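Local structure of acyltransferase (Actinoplanes teichomyceticus, 4Q38) at residues A56-L60 and A70-V74; V150-T154 and L188-G192; G159-I164 and V212-G216; D255-Y261 and R326-R331. The protein transfers a long aliphatic acyl group from acyl-coenzyme A to an amino sugar of the glycopeptide antibiotic teicoplanin. All coordinates share one frame; numbering follows the deposited sequence.

Interaction 1: A56-L60 and A70-V74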
# COMPACT_ATOMS: atom_id res chain seq x y z
N ALA A 56 5.23 21.01 -7.13
CA ALA A 56 5.33 19.55 -7.21
C ALA A 56 6.46 19.03 -6.33
O ALA A 56 6.30 18.01 -5.65
CB ALA A 56 5.52 19.10 -8.65
N ARG A 57 7.60 19.73 -6.33
CA ARG A 57 8.73 19.34 -5.49
C ARG A 57 8.43 19.46 -4.00
O ARG A 57 8.88 18.63 -3.21
CB ARG A 57 10.00 20.13 -5.85
CG ARG A 57 10.60 19.77 -7.21
CD ARG A 57 11.04 18.31 -7.33
NE ARG A 57 12.12 17.94 -6.41
CZ ARG A 57 13.42 18.00 -6.69
NH1 ARG A 57 13.83 18.42 -7.88
NH2 ARG A 57 14.31 17.64 -5.77
N ASP A 58 7.66 20.48 -3.63
CA ASP A 58 7.26 20.66 -2.23
C ASP A 58 6.33 19.52 -1.78
O ASP A 58 6.51 18.95 -0.70
CB ASP A 58 6.57 22.01 -2.02
CG ASP A 58 7.56 23.18 -1.95
OD1 ASP A 58 8.79 22.97 -1.84
OD2 ASP A 58 7.09 24.33 -2.01
N LEU A 59 5.35 19.20 -2.62
CA LEU A 59 4.41 18.12 -2.30
C LEU A 59 5.12 16.77 -2.20
O LEU A 59 4.95 16.06 -1.21
CB LEU A 59 3.25 18.07 -3.29
CG LEU A 59 2.14 17.05 -2.99
CD1 LEU A 59 1.56 17.24 -1.59
CD2 LEU A 59 1.05 17.14 -4.04
N LEU A 60 5.93 16.44 -3.20
CA LEU A 60 6.70 15.19 -3.18
C LEU A 60 7.58 15.05 -1.93
O LEU A 60 7.71 13.95 -1.36
CB LEU A 60 7.53 15.02 -4.47
CG LEU A 60 6.70 14.70 -5.73
CD1 LEU A 60 7.42 15.08 -7.02
CD2 LEU A 60 6.27 13.24 -5.76
N ALA A 70 11.84 12.14 -7.01
CA ALA A 70 11.01 13.35 -7.11
C ALA A 70 11.43 14.24 -8.29
O ALA A 70 10.57 14.72 -9.05
CB ALA A 70 11.05 14.13 -5.80
N GLU A 71 12.74 14.43 -8.45
CA GLU A 71 13.29 15.15 -9.60
C GLU A 71 12.79 14.54 -10.89
O GLU A 71 12.31 15.24 -11.78
CB GLU A 71 14.82 15.07 -9.63
CG GLU A 71 15.55 16.00 -8.68
CD GLU A 71 17.04 15.74 -8.68
OE1 GLU A 71 17.69 15.99 -9.71
OE2 GLU A 71 17.56 15.27 -7.64
N GLU A 72 12.91 13.22 -10.98
CA GLU A 72 12.52 12.48 -12.17
C GLU A 72 11.01 12.56 -12.41
O GLU A 72 10.56 12.69 -13.56
CB GLU A 72 12.97 11.02 -12.08
CG GLU A 72 14.49 10.85 -12.10
CD GLU A 72 14.94 9.40 -11.96
OE1 GLU A 72 14.09 8.49 -11.83
OE2 GLU A 72 16.17 9.17 -12.00
N ILE A 73 10.24 12.49 -11.33
CA ILE A 73 8.78 12.56 -11.41
C ILE A 73 8.35 13.91 -12.00
O ILE A 73 7.52 13.97 -12.90
CB ILE A 73 8.13 12.33 -10.02
CG1 ILE A 73 8.24 10.85 -9.62
CG2 ILE A 73 6.67 12.78 -10.03
CD1 ILE A 73 8.23 10.59 -8.12
N VAL A 74 8.94 14.99 -11.49
CA VAL A 74 8.60 16.33 -11.95
C VAL A 74 9.00 16.50 -13.41
O VAL A 74 8.24 17.05 -14.22
CB VAL A 74 9.23 17.42 -11.04
CG1 VAL A 74 9.04 18.82 -11.63
CG2 VAL A 74 8.62 17.36 -9.64

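Interaction 2: V150-T154 and L188-G192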
# COMPACT_ATOMS: atom_id res chain seq x y z
N VAL A 150 -1.71 13.83 11.07
CA VAL A 150 -2.09 12.43 10.85
C VAL A 150 -2.33 12.21 9.36
O VAL A 150 -1.86 11.22 8.80
CB VAL A 150 -3.34 12.04 11.69
CG1 VAL A 150 -3.82 10.64 11.31
CG2 VAL A 150 -3.03 12.11 13.18
N GLY A 151 -3.04 13.14 8.73
CA GLY A 151 -3.29 13.09 7.29
C GLY A 151 -2.00 12.99 6.49
O GLY A 151 -1.85 12.11 5.64
N TRP A 152 -1.05 13.89 6.78
CA TRP A 152 0.25 13.86 6.10
C TRP A 152 1.05 12.63 6.42
O TRP A 152 1.58 11.99 5.51
CB TRP A 152 1.04 15.15 6.36
CG TRP A 152 0.45 16.32 5.60
CD1 TRP A 152 -0.12 17.48 6.13
CD2 TRP A 152 0.32 16.46 4.14
NE1 TRP A 152 -0.57 18.31 5.13
CE2 TRP A 152 -0.34 17.76 3.91
CE3 TRP A 152 0.68 15.68 3.04
CZ2 TRP A 152 -0.62 18.24 2.63
CZ3 TRP A 152 0.39 16.17 1.75
CH2 TRP A 152 -0.24 17.42 1.56
N GLU A 153 1.14 12.27 7.70
CA GLU A 153 1.88 11.06 8.10
C GLU A 153 1.38 9.83 7.33
O GLU A 153 2.17 9.00 6.88
CB GLU A 153 1.74 10.83 9.61
CG GLU A 153 2.64 9.76 10.20
CD GLU A 153 2.38 9.54 11.68
OE1 GLU A 153 2.07 10.53 12.38
OE2 GLU A 153 2.46 8.38 12.15
N THR A 154 0.06 9.74 7.17
CA THR A 154 -0.55 8.65 6.40
C THR A 154 -0.09 8.64 4.94
O THR A 154 0.30 7.61 4.41
CB THR A 154 -2.08 8.75 6.50
OG1 THR A 154 -2.47 8.64 7.89
CG2 THR A 154 -2.76 7.64 5.67
N LEU A 188 -7.59 4.50 5.43
CA LEU A 188 -6.40 4.01 6.11
C LEU A 188 -5.71 5.20 6.76
O LEU A 188 -5.58 6.26 6.12
CB LEU A 188 -5.44 3.36 5.10
CG LEU A 188 -4.09 2.82 5.64
CD1 LEU A 188 -4.25 1.41 6.19
CD2 LEU A 188 -3.05 2.79 4.53
N TYR A 189 -5.27 5.03 8.00
CA TYR A 189 -4.56 6.08 8.76
C TYR A 189 -3.35 5.54 9.48
O TYR A 189 -3.42 4.52 10.16
CB TYR A 189 -5.52 6.80 9.74
CG TYR A 189 -6.58 7.51 8.97
CD1 TYR A 189 -6.34 8.78 8.44
CD2 TYR A 189 -7.80 6.89 8.68
CE1 TYR A 189 -7.28 9.43 7.68
CE2 TYR A 189 -8.76 7.53 7.91
CZ TYR A 189 -8.49 8.80 7.41
OH TYR A 189 -9.42 9.45 6.63
N ARG A 190 -2.22 6.23 9.34
CA ARG A 190 -1.04 5.90 10.11
C ARG A 190 -1.12 6.61 11.46
O ARG A 190 -1.21 7.85 11.53
CB ARG A 190 0.26 6.25 9.37
CG ARG A 190 1.51 5.83 10.15
CD ARG A 190 2.81 5.95 9.38
NE ARG A 190 3.89 5.38 10.19
CZ ARG A 190 5.04 4.91 9.72
NH1 ARG A 190 5.30 4.94 8.41
NH2 ARG A 190 5.92 4.39 10.56
N LEU A 191 -1.10 5.82 12.52
CA LEU A 191 -1.23 6.33 13.87
C LEU A 191 0.02 5.95 14.67
O LEU A 191 -0.02 5.10 15.56
CB LEU A 191 -2.52 5.78 14.51
CG LEU A 191 -3.85 6.03 13.79
CD1 LEU A 191 -4.99 5.44 14.61
CD2 LEU A 191 -4.15 7.51 13.51
N GLY A 192 1.14 6.58 14.32
CA GLY A 192 2.42 6.22 14.93
C GLY A 192 3.08 5.13 14.11
O GLY A 192 3.15 5.25 12.89
O HOH W 1 3.84 6.29 6.15

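Interaction 3: G159-I164 and V212-G216. With COA (coenzyme A), chain D.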
# COMPACT_ATOMS: atom_id res chain seq x y z
N GLY A 159 6.18 7.84 -0.51
CA GLY A 159 7.64 7.87 -0.63
C GLY A 159 8.28 6.51 -0.39
O GLY A 159 9.18 6.11 -1.11
N GLU A 160 7.81 5.81 0.63
CA GLU A 160 8.29 4.47 0.96
C GLU A 160 8.10 3.52 -0.23
O GLU A 160 8.99 2.77 -0.59
CB GLU A 160 7.53 3.94 2.19
CG GLU A 160 7.81 2.48 2.56
CD GLU A 160 6.97 2.00 3.73
OE1 GLU A 160 6.92 2.71 4.75
OE2 GLU A 160 6.36 0.90 3.65
N LEU A 161 6.92 3.59 -0.84
CA LEU A 161 6.58 2.67 -1.93
C LEU A 161 7.36 3.02 -3.20
O LEU A 161 7.75 2.13 -3.96
CB LEU A 161 5.07 2.68 -2.19
CG LEU A 161 4.19 2.18 -1.02
CD1 LEU A 161 2.75 2.62 -1.22
CD2 LEU A 161 4.27 0.65 -0.88
N VAL A 162 7.59 4.31 -3.43
CA VAL A 162 8.48 4.74 -4.51
C VAL A 162 9.90 4.17 -4.27
O VAL A 162 10.48 3.55 -5.17
CB VAL A 162 8.48 6.28 -4.65
CG1 VAL A 162 9.49 6.72 -5.69
CG2 VAL A 162 7.09 6.76 -5.04
N ALA A 163 10.44 4.37 -3.07
CA ALA A 163 11.77 3.84 -2.71
C ALA A 163 11.86 2.33 -2.88
O ALA A 163 12.86 1.82 -3.41
CB ALA A 163 12.14 4.23 -1.28
N ILE A 164 10.81 1.63 -2.46
CA ILE A 164 10.72 0.17 -2.63
C ILE A 164 10.80 -0.23 -4.10
O ILE A 164 11.49 -1.18 -4.45
CB ILE A 164 9.44 -0.40 -1.98
CG1 ILE A 164 9.61 -0.48 -0.45
CG2 ILE A 164 9.06 -1.75 -2.58
CD1 ILE A 164 8.29 -0.56 0.30
N VAL A 212 1.65 -2.79 9.05
CA VAL A 212 2.96 -2.32 9.48
C VAL A 212 3.72 -1.81 8.25
O VAL A 212 4.20 -2.60 7.43
CB VAL A 212 3.79 -3.44 10.19
CG1 VAL A 212 5.13 -2.88 10.68
CG2 VAL A 212 3.01 -4.03 11.37
N PRO A 213 3.80 -0.48 8.10
CA PRO A 213 4.62 0.07 7.02
C PRO A 213 6.10 -0.18 7.30
O PRO A 213 6.51 -0.36 8.46
CB PRO A 213 4.31 1.57 7.06
CG PRO A 213 3.76 1.83 8.42
CD PRO A 213 3.15 0.56 8.91
N GLU A 214 6.91 -0.22 6.26
CA GLU A 214 8.31 -0.56 6.43
C GLU A 214 9.05 0.56 7.16
O GLU A 214 9.78 0.31 8.12
CB GLU A 214 8.99 -0.85 5.09
CG GLU A 214 10.48 -1.12 5.25
CD GLU A 214 11.17 -1.45 3.94
OE1 GLU A 214 10.74 -2.41 3.26
OE2 GLU A 214 12.14 -0.75 3.60
N TRP A 215 8.83 1.80 6.73
CA TRP A 215 9.56 2.93 7.31
C TRP A 215 9.12 3.28 8.69
O TRP A 215 7.93 3.21 9.01
CB TRP A 215 9.43 4.15 6.41
CG TRP A 215 10.31 4.08 5.19
CD1 TRP A 215 11.13 3.03 4.78
CD2 TRP A 215 10.47 5.11 4.16
NE1 TRP A 215 11.78 3.34 3.61
CE2 TRP A 215 11.42 4.57 3.18
CE3 TRP A 215 9.93 6.38 3.96
CZ2 TRP A 215 11.81 5.29 2.06
CZ3 TRP A 215 10.33 7.09 2.82
CH2 TRP A 215 11.25 6.56 1.90
N GLY A 216 10.08 3.66 9.52
CA GLY A 216 9.79 4.03 10.89
C GLY A 216 10.55 3.21 11.91
O GLY A 216 10.25 3.30 13.10
N1A COA D . 14.19 -7.72 6.49
C2A COA D . 15.38 -8.15 6.96
N3A COA D . 15.64 -8.35 8.26
C4A COA D . 14.68 -8.11 9.19
C5A COA D . 13.36 -7.63 8.76
C6A COA D . 13.15 -7.44 7.31
N6A COA D . 11.97 -7.01 6.80
N7A COA D . 12.62 -7.48 9.88
C8A COA D . 13.40 -7.83 10.93
N9A COA D . 14.63 -8.19 10.52
C1B COA D . 15.75 -8.66 11.38
C2B COA D . 16.09 -7.70 12.50
O2B COA D . 17.04 -6.73 12.07
C3B COA D . 16.63 -8.64 13.56
O3B COA D . 17.95 -9.03 13.18
P3B COA D . 19.06 -9.60 14.22
O7A COA D . 19.47 -8.38 14.97
O8A COA D . 20.07 -10.21 13.29
O9A COA D . 18.33 -10.63 15.06
C4B COA D . 15.73 -9.86 13.40
O4B COA D . 15.35 -9.87 12.02
C5B COA D . 14.49 -9.85 14.30
O5B COA D . 13.66 -8.73 13.97
P1A COA D . 12.41 -8.27 14.87
O1A COA D . 12.86 -7.53 16.10
O2A COA D . 11.52 -9.47 15.02
O3A COA D . 11.66 -7.23 13.88
P2A COA D . 11.97 -5.65 13.75
O4A COA D . 11.16 -4.90 14.78
O5A COA D . 13.45 -5.40 13.69
O6A COA D . 11.38 -5.38 12.28
CBP COA D . 9.50 -4.77 10.82
CCP COA D . 9.98 -5.57 12.02
CDP COA D . 8.03 -5.13 10.65
CEP COA D . 9.65 -3.30 11.11
CAP COA D . 10.30 -5.16 9.55
OAP COA D . 10.26 -6.58 9.36
C9P COA D . 9.88 -4.51 8.25
O9P COA D . 10.17 -3.35 8.02
N8P COA D . 9.21 -5.27 7.37
C7P COA D . 8.61 -4.72 6.16
C6P COA D . 7.15 -4.34 6.41
C5P COA D . 6.31 -5.57 6.71
O5P COA D . 6.79 -6.69 6.62
N4P COA D . 5.05 -5.34 7.10
C3P COA D . 4.06 -6.40 7.20
C2P COA D . 3.50 -6.83 5.85
S1P COA D . 2.27 -8.16 6.07

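Interaction 4: D255-Y261 and R326-R331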
# COMPACT_ATOMS: atom_id res chain seq x y z
N ASP A 255 3.22 -16.07 11.66
CA ASP A 255 3.56 -17.49 11.48
C ASP A 255 4.37 -18.01 12.67
O ASP A 255 5.51 -17.61 12.86
CB ASP A 255 4.36 -17.68 10.19
CG ASP A 255 4.57 -19.16 9.83
OD1 ASP A 255 4.35 -20.05 10.69
OD2 ASP A 255 4.95 -19.42 8.67
N PRO A 256 3.77 -18.90 13.47
CA PRO A 256 4.49 -19.42 14.66
C PRO A 256 5.77 -20.20 14.32
O PRO A 256 6.59 -20.44 15.20
CB PRO A 256 3.47 -20.36 15.31
CG PRO A 256 2.16 -19.99 14.72
CD PRO A 256 2.45 -19.51 13.33
N GLN A 257 5.95 -20.57 13.05
CA GLN A 257 7.19 -21.23 12.62
C GLN A 257 8.43 -20.36 12.81
O GLN A 257 9.54 -20.88 12.85
CB GLN A 257 7.11 -21.66 11.17
CG GLN A 257 6.13 -22.79 10.90
CD GLN A 257 6.07 -23.11 9.42
OE1 GLN A 257 5.69 -22.26 8.61
NE2 GLN A 257 6.46 -24.33 9.06
N LEU A 258 8.25 -19.04 12.92
CA LEU A 258 9.35 -18.12 13.16
C LEU A 258 10.05 -18.39 14.49
O LEU A 258 11.23 -18.07 14.66
CB LEU A 258 8.85 -16.67 13.14
CG LEU A 258 8.46 -16.11 11.77
CD1 LEU A 258 7.66 -14.82 11.96
CD2 LEU A 258 9.69 -15.89 10.91
N GLU A 259 9.31 -18.97 15.43
CA GLU A 259 9.82 -19.27 16.77
C GLU A 259 10.99 -20.25 16.77
O GLU A 259 11.82 -20.24 17.68
CB GLU A 259 8.69 -19.78 17.67
CG GLU A 259 7.63 -18.73 17.97
CD GLU A 259 6.25 -19.32 18.21
OE1 GLU A 259 5.27 -18.57 18.02
OE2 GLU A 259 6.13 -20.52 18.58
N GLU A 260 11.07 -21.08 15.73
CA GLU A 260 12.21 -21.97 15.49
C GLU A 260 13.52 -21.21 15.27
O GLU A 260 14.60 -21.74 15.53
CB GLU A 260 11.96 -22.86 14.28
CG GLU A 260 11.04 -24.04 14.56
CD GLU A 260 11.11 -25.12 13.49
OE1 GLU A 260 10.06 -25.70 13.19
OE2 GLU A 260 12.22 -25.40 12.97
N TYR A 261 13.42 -19.98 14.76
CA TYR A 261 14.60 -19.28 14.22
C TYR A 261 14.93 -17.99 14.95
O TYR A 261 16.10 -17.67 15.13
CB TYR A 261 14.41 -18.99 12.73
CG TYR A 261 14.09 -20.21 11.90
CD1 TYR A 261 15.12 -21.00 11.36
CD2 TYR A 261 12.77 -20.57 11.63
CE1 TYR A 261 14.83 -22.11 10.60
CE2 TYR A 261 12.48 -21.69 10.87
CZ TYR A 261 13.52 -22.45 10.35
OH TYR A 261 13.23 -23.56 9.59
N ARG A 326 10.83 -26.63 3.42
CA ARG A 326 9.68 -26.23 4.23
C ARG A 326 9.07 -24.90 3.73
O ARG A 326 9.68 -24.21 2.91
CB ARG A 326 10.08 -26.18 5.71
CG ARG A 326 10.74 -27.47 6.17
CD ARG A 326 11.37 -27.33 7.54
NE ARG A 326 10.35 -27.12 8.56
CZ ARG A 326 10.61 -26.77 9.82
NH1 ARG A 326 9.60 -26.61 10.67
NH2 ARG A 326 11.86 -26.59 10.21
N HIS A 327 7.87 -24.58 4.21
CA HIS A 327 7.10 -23.43 3.69
C HIS A 327 6.64 -22.48 4.75
O HIS A 327 6.33 -22.89 5.88
CB HIS A 327 5.91 -23.91 2.86
CG HIS A 327 6.30 -24.72 1.64
ND1 HIS A 327 5.93 -26.01 1.49
CD2 HIS A 327 7.06 -24.40 0.52
CE1 HIS A 327 6.43 -26.49 0.33
NE2 HIS A 327 7.12 -25.50 -0.26
N TRP A 328 6.58 -21.21 4.38
CA TRP A 328 6.11 -20.13 5.26
C TRP A 328 4.66 -19.85 4.98
O TRP A 328 4.22 -19.95 3.83
CB TRP A 328 6.93 -18.88 5.04
CG TRP A 328 8.38 -18.99 5.46
CD1 TRP A 328 9.50 -19.11 4.64
CD2 TRP A 328 8.91 -18.98 6.83
NE1 TRP A 328 10.66 -19.17 5.39
CE2 TRP A 328 10.37 -19.10 6.71
CE3 TRP A 328 8.34 -18.88 8.10
CZ2 TRP A 328 11.20 -19.12 7.82
CZ3 TRP A 328 9.19 -18.91 9.21
CH2 TRP A 328 10.59 -19.03 9.08
N HIS A 329 3.90 -19.49 6.02
CA HIS A 329 2.46 -19.29 5.88
C HIS A 329 2.01 -17.98 6.46
O HIS A 329 2.41 -17.61 7.57
CB HIS A 329 1.68 -20.42 6.55
CG HIS A 329 2.20 -21.79 6.20
ND1 HIS A 329 2.22 -22.26 4.94
CD2 HIS A 329 2.72 -22.81 7.01
CE1 HIS A 329 2.74 -23.51 4.93
NE2 HIS A 329 3.04 -23.84 6.20
N MET A 330 1.16 -17.29 5.71
CA MET A 330 0.45 -16.14 6.26
C MET A 330 -0.51 -16.64 7.32
O MET A 330 -1.23 -17.61 7.09
CB MET A 330 -0.34 -15.42 5.17
CG MET A 330 -0.99 -14.12 5.64
SD MET A 330 -2.09 -13.38 4.41
CE MET A 330 -3.54 -14.43 4.58
N ARG A 331 -0.53 -16.00 8.48
CA ARG A 331 -1.50 -16.37 9.50
C ARG A 331 -2.35 -15.16 9.85
O ARG A 331 -1.92 -14.02 9.65
CB ARG A 331 -0.82 -16.96 10.75
CG ARG A 331 0.01 -18.22 10.50
CD ARG A 331 -0.82 -19.41 10.01
NE ARG A 331 -1.89 -19.80 10.92
CZ ARG A 331 -1.75 -20.61 11.97
NH1 ARG A 331 -0.57 -21.15 12.26
NH2 ARG A 331 -2.80 -20.88 12.73
O HOH W 2 2.06 -21.69 10.53

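Interaction 1: A56-L60 and A70-V74
Val74 turns its CG2 methyl into the groove between helices 53-62 and 67-76, where three residues of the facing helix meet it. Ala56 CB lies 3.7 Å from Val74 CG2, Leu60 CD1 comes to the same methyl, and the aliphatic part of Arg57 crosses Val74 at about a right angle, with CD 3.5 Å from CG2. This branch reaches the groove because it stands anti to the carbonyl carbon, while CG1 is anti to the backbone N (chi1 172°). The two helices form an antiparallel hairpin in the N-terminal acyltransferase domain, the axes of the two segments 9.8 Å apart at closest and 139° between their directions. Leu60 CB also packs against Ala70 CB at 3.9 Å, and Leu60 CD1 touches Ile73 CG2. Helix 125-143 lies beside this apolar layer, with Leu131 against Leu60 and Val127 against Ile73. Bent at chi2 and chi3, Arg57 brings its guanidinium over the backbone of Glu71, whose N sits above the centre of one face. Arg57 NH1 lies 3.1 Å from Glu71 CG, whereas Glu71 OE2, 4.4 Å from Arg57 NH2, is well out of the guanidinium plane and no N-H points at it; the salt bridge of Arg57 goes to Glu67.

Interaction 2: V150-T154 and L188-G192
Helix 148-155 of the N-terminal domain packs across edge strand 188-191 of the GNAT-like sheet, and Thr154 bonds directly to the strand backbone. Thr154 OG1 accepts from Arg190 N at 2.8 Å, with an N-H...O angle of 162°, and itself donates to Val150 O one helical turn back. That carbonyl also accepts from Thr154 N; the two donors approach it from opposite faces of its plane. With OG1 anti to the carbonyl carbon (chi1 -60°), the CG2 methyl of Thr154 is left to pack 3.2 Å from Leu188 O. Glu153 stretches out fully and crosses the side chain of Arg190 at about a right angle, its OE2 close to Arg190 CG. Glu153 OE2 also receives Gly192 N at 3.1 Å, on its syn side but tilted from the carboxylate plane, the N-H...O angle only 140°, while its salt bridge to Arg190 NE is long. Arg190 NE is instead taken up by Gly192 O at 2.8 Å, in the guanidinium plane and nearly straight, which fixes the rotation of the arginine head. Water 1 joins Arg190 NH1 to Glu153 O. Val150 CG1 rests 3.8 Å from Leu191 CD2, and both side chains touch Phe234 of helix 221-238. Arg190 O is buried without a polar partner. The arrangement is an interdomain seam, in which a helix of the N-terminal domain packs across the outermost strand of a GNAT-type sheet.

Interaction 3: G159-I164 and V212-G216
Glu160 reaches from helix 157-169 to the loop 212-216 and takes two successive backbone N-H groups with its carboxylate. Trp215 N donates to OE1 of Glu160 at 2.9 Å and 165°, and Glu214 N to OE2 of Glu160, also at 2.9 Å. Both donors approach from well above the carboxylate plane. The glutamate spans the gap because CG is anti to the backbone N (chi1 173°) and the chain stays extended to CD. Trp215 runs past it in the opposite direction: its CG lies beside its own N, which lays the indole along the helix with Glu160 CA over the six-membered ring, 3.6 Å from the centroid. This is a CH-pi contact, almost on the ring normal. Farther along, Ala163 CB packs 3.5 Å from Trp215 CZ2. Glu214 is likewise extended, and its CG passes 3.6 Å from O9P of coenzyme A; its carboxylate forms salt bridges to Arg299 and Arg167. At the head of the loop, Val212 O accepts from N4P of coenzyme A at 2.9 Å, while Val212 N bonds to the bound decanoyl glucosamine, so one residue serves both ligands. The loop leaves strand 206-211 and leads toward helix 221-238, with helix 157-169 of the N-terminal domain against it and strand 194-200 touching Val212 and Pro213.

Interaction 4: D255-Y261 and R326-R331
Arg326 meets Glu260 end-on, two nitrogens to two oxygens, where the chain before strand 331-336 of the GNAT-like domain passes a 3-10 turn at 256-260. NH1 of Arg326 lies 2.7 Å from Glu260 OE1 and NH2 is 3.0 Å from OE2 of the same glutamate; both bonds are close to straight and near the guanidinium plane, and each oxygen is met on its syn side, with the carboxylate tilted about 32° to the guanidinium. Trp328 follows, its indole wedged against the turn. Leu258 CD2 sits 3.5 Å from Trp328 CZ3, and Tyr261 CD2 is 3.7 Å from Trp328 CH2, the two ring planes inclined at 54°. Asp255 OD2 lies at the indole's edge near CE3. Trp328 NE1 is held by Val318 O. At His329, the backbone N donates to Asp255 OD2 at 2.9 Å. The aspartate can serve both segments because CG is anti to its backbone N (chi1 -172°): OD1 accepts from Gln257 N, forming an Asx turn that opens the 3-10 segment. Arg331, bent at chi2 and chi3, lays its CG 3.8 Å from Asp255 CA and gives NE to Asp279. Its NH1 donates to water 2, which in turn donates to Asp255 OD1 at 2.8 Å.

Interactions 2 and 3 both join the N-terminal domain to the GNAT-like domain, their centres about 13 Å apart, and they meet where Arg190 NH2 lies 2.8 Å from Trp215 O, a probable hydrogen bond. Interaction 3 touches coenzyme A and the sugar directly; in interaction 2 the side chain of Leu188 stays about 7 Å from the sugar ligand. Interaction 1 is a local helical hairpin away from the ligands, but Leu59 CD1 packs 3.6 Å from Trp152 CH2 of interaction 2. Interaction 4 lies about 40 Å from interaction 1, centre to centre, across the molecule, with the side chain of Leu258 about 7 Å from coenzyme A.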